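Local coordinates for pilin (Streptococcus pyogenes serotype M1, PDB 3GLD), which forms the covalently linked backbone of the bacterial pilus, which is needed for adhesion to host cells, aggregation and biofilm formation, at residues K177-L183 with V242-Y248. The protein carries 2 engineered substitutions. Residue numbers count along the deposited sequence, not the author numbering.
Sequences KDFNFGL and VVTEDDY
The strand portions of 177-183 and 242-248 run antiparallel and extended, their axes at 162° and 4.7 Å apart at closest approach. Val242 O makes a CA-H...O contact with Leu183 CA, 3.6 Å. Val243 forms a non-hydrogen-bonded pair with Leu183 (CA-CA 4.7 Å); on the sheet face shared with Phe181 and Glu245, its CG2 lies 3.9 Å from Leu183 CD1. Thr244, on the other face, makes the hydrogen-bonded pair with Gly182 (Gly182 N to Thr244 O 2.8 Å, Thr244 N to Gly182 O 3.0 Å). Glu245 forms a second non-hydrogen-bonded pair, with Phe181 (CA-CA 4.2 Å). Its t,t side chain lays CG over the Phe181 ring, 4.1 Å from the centroid in a CH-pi contact, and delivers the carboxyl group to the core of this transthyretin-like, all-beta domain, where OE1 hydrogen-bonds Lys166 NZ. Glu245 autocatalyses the isopeptide bond between Lys166 and Asn290; the Phe179 ring packs against the same lysine. Beyond the strand, Asp246 donates its N to Asn180 O (2.9 Å) and receives Asn180 ND2 at OD2 (3.1 Å). Past Asp247 the chain bends so that Tyr248 (chi1 m) accepts Asn180 N at OH, 2.8 Å away, and offers its ring face to the edge of Phe179 (m), T-shaped with centroids 5.1 Å apart and planes at 75°; Lys177 CE approaches Tyr248 CE1 to 3.7 Å, while its NZ salt-bridges Glu251.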
loop_
_atom_site.group_PDB
_atom_site.type_symbol
_atom_site.label_atom_id
_atom_site.label_comp_id
_atom_site.label_asym_id
_atom_site.label_seq_id
_atom_site.Cartn_x
_atom_site.Cartn_y
_atom_site.Cartn_z
ATOM N N LYS A 177 22.260 3.269 33.169
ATOM C CA LYS A 177 21.826 1.891 33.124
ATOM C C LYS A 177 21.094 1.521 31.814
ATOM O O LYS A 177 20.258 2.290 31.311
ATOM C CB LYS A 177 20.941 1.588 34.336
ATOM C CG LYS A 177 20.376 0.164 34.381
ATOM C CD LYS A 177 19.377 0.049 35.515
ATOM C CE LYS A 177 18.806 -1.342 35.597
ATOM N NZ LYS A 177 19.846 -2.378 35.956
ATOM N N ASP A 178 21.454 0.361 31.267
ATOM C CA ASP A 178 20.722 -0.232 30.152
ATOM C C ASP A 178 19.521 -1.052 30.604
ATOM O O ASP A 178 19.658 -2.002 31.365
ATOM C CB ASP A 178 21.648 -1.016 29.233
ATOM C CG ASP A 178 22.173 -0.153 28.106
ATOM O OD1 ASP A 178 21.387 0.217 27.199
ATOM O OD2 ASP A 178 23.355 0.207 28.145
ATOM N N PHE A 179 18.327 -0.651 30.158
ATOM C CA PHE A 179 17.130 -1.417 30.451
ATOM C C PHE A 179 16.855 -2.311 29.248
ATOM O O PHE A 179 16.953 -1.844 28.114
ATOM C CB PHE A 179 15.958 -0.481 30.720
ATOM C CG PHE A 179 16.123 0.365 31.959
ATOM C CD1 PHE A 179 15.435 0.040 33.115
ATOM C CD2 PHE A 179 16.942 1.503 31.950
ATOM C CE1 PHE A 179 15.570 0.805 34.268
ATOM C CE2 PHE A 179 17.092 2.263 33.104
ATOM C CZ PHE A 179 16.409 1.916 34.266
ATOM N N ASN A 180 16.518 -3.583 29.499
ATOM C CA ASN A 180 16.227 -4.555 28.442
ATOM C C ASN A 180 14.784 -4.474 27.936
ATOM O O ASN A 180 13.852 -4.321 28.721
ATOM C CB ASN A 180 16.465 -5.981 28.923
ATOM C CG ASN A 180 17.935 -6.326 29.089
ATOM O OD1 ASN A 180 18.817 -5.751 28.446
ATOM N ND2 ASN A 180 18.203 -7.288 29.961
ATOM N N PHE A 181 14.606 -4.646 26.630
ATOM C CA PHE A 181 13.268 -4.591 26.039
ATOM C C PHE A 181 13.094 -5.708 25.004
ATOM O O PHE A 181 14.075 -6.182 24.416
ATOM C CB PHE A 181 13.062 -3.257 25.320
ATOM C CG PHE A 181 12.992 -2.038 26.225
ATOM C CD1 PHE A 181 11.762 -1.570 26.690
ATOM C CD2 PHE A 181 14.141 -1.299 26.520
ATOM C CE1 PHE A 181 11.681 -0.429 27.505
ATOM C CE2 PHE A 181 14.081 -0.154 27.337
ATOM C CZ PHE A 181 12.843 0.290 27.823
ATOM N N GLY A 182 11.839 -6.104 24.779
ATOM C CA GLY A 182 11.465 -6.969 23.660
ATOM C C GLY A 182 10.341 -6.318 22.851
ATOM O O GLY A 182 9.450 -5.686 23.425
ATOM N N LEU A 183 10.420 -6.431 21.523
ATOM C CA LEU A 183 9.363 -5.978 20.629
ATOM C C LEU A 183 8.977 -7.168 19.762
ATOM O O LEU A 183 9.844 -7.802 19.149
ATOM C CB LEU A 183 9.830 -4.821 19.723
ATOM C CG LEU A 183 9.054 -4.548 18.408
ATOM C CD1 LEU A 183 7.751 -3.797 18.706
ATOM C CD2 LEU A 183 9.926 -3.718 17.493
ATOM N N VAL A 242 3.405 -5.830 20.573
ATOM C CA VAL A 242 3.576 -5.670 22.007
ATOM C C VAL A 242 5.009 -5.223 22.236
ATOM O O VAL A 242 5.947 -5.762 21.619
ATOM C CB VAL A 242 3.365 -7.007 22.768
ATOM C CG1 VAL A 242 3.378 -6.765 24.290
ATOM C CG2 VAL A 242 2.051 -7.679 22.375
ATOM N N VAL A 243 5.174 -4.229 23.106
ATOM C CA VAL A 243 6.489 -3.841 23.607
ATOM C C VAL A 243 6.554 -4.086 25.109
ATOM O O VAL A 243 5.669 -3.657 25.849
ATOM C CB VAL A 243 6.803 -2.349 23.377
ATOM C CG1 VAL A 243 8.273 -2.062 23.705
ATOM C CG2 VAL A 243 6.462 -1.926 21.935
ATOM N N THR A 244 7.603 -4.768 25.564
ATOM C CA THR A 244 7.764 -5.006 26.989
ATOM C C THR A 244 9.201 -4.734 27.429
ATOM O O THR A 244 10.158 -5.097 26.740
ATOM C CB THR A 244 7.441 -6.458 27.368
ATOM O OG1 THR A 244 8.533 -7.286 26.976
ATOM C CG2 THR A 244 6.192 -6.960 26.709
ATOM N N GLU A 245 9.343 -4.112 28.588
ATOM C CA GLU A 245 10.636 -3.989 29.259
ATOM C C GLU A 245 10.790 -5.135 30.271
ATOM O O GLU A 245 9.798 -5.573 30.841
ATOM C CB GLU A 245 10.652 -2.653 29.985
ATOM C CG GLU A 245 11.926 -2.314 30.744
ATOM C CD GLU A 245 11.816 -0.987 31.485
ATOM O OE1 GLU A 245 11.623 0.066 30.851
ATOM O OE2 GLU A 245 11.939 -0.990 32.718
ATOM N N ASP A 246 12.017 -5.603 30.514
ATOM C CA ASP A 246 12.279 -6.518 31.650
ATOM C C ASP A 246 11.769 -5.925 32.974
ATOM O O ASP A 246 11.524 -4.730 33.085
ATOM C CB ASP A 246 13.785 -6.828 31.802
ATOM C CG ASP A 246 14.259 -7.920 30.861
ATOM O OD1 ASP A 246 13.465 -8.340 29.994
ATOM O OD2 ASP A 246 15.425 -8.351 30.993
ATOM N N ASP A 247 11.625 -6.781 33.974
ATOM C CA ASP A 247 11.151 -6.380 35.286
ATOM C C ASP A 247 12.348 -5.925 36.123
ATOM O O ASP A 247 13.337 -6.658 36.283
ATOM C CB ASP A 247 10.428 -7.559 35.940
ATOM C CG ASP A 247 9.705 -7.183 37.222
ATOM O OD1 ASP A 247 10.022 -6.135 37.832
ATOM O OD2 ASP A 247 8.817 -7.968 37.631
ATOM N N TYR A 248 12.264 -4.705 36.640
ATOM C CA TYR A 248 13.360 -4.152 37.437
ATOM C C TYR A 248 12.992 -3.810 38.873
ATOM O O TYR A 248 13.713 -3.048 39.532
ATOM C CB TYR A 248 13.994 -2.944 36.729
ATOM C CG TYR A 248 14.767 -3.348 35.496
ATOM C CD1 TYR A 248 16.054 -3.866 35.605
ATOM C CD2 TYR A 248 14.211 -3.220 34.223
ATOM C CE1 TYR A 248 16.778 -4.260 34.479
ATOM C CE2 TYR A 248 14.925 -3.607 33.085
ATOM C CZ TYR A 248 16.207 -4.119 33.219
ATOM O OH TYR A 248 16.944 -4.502 32.122
#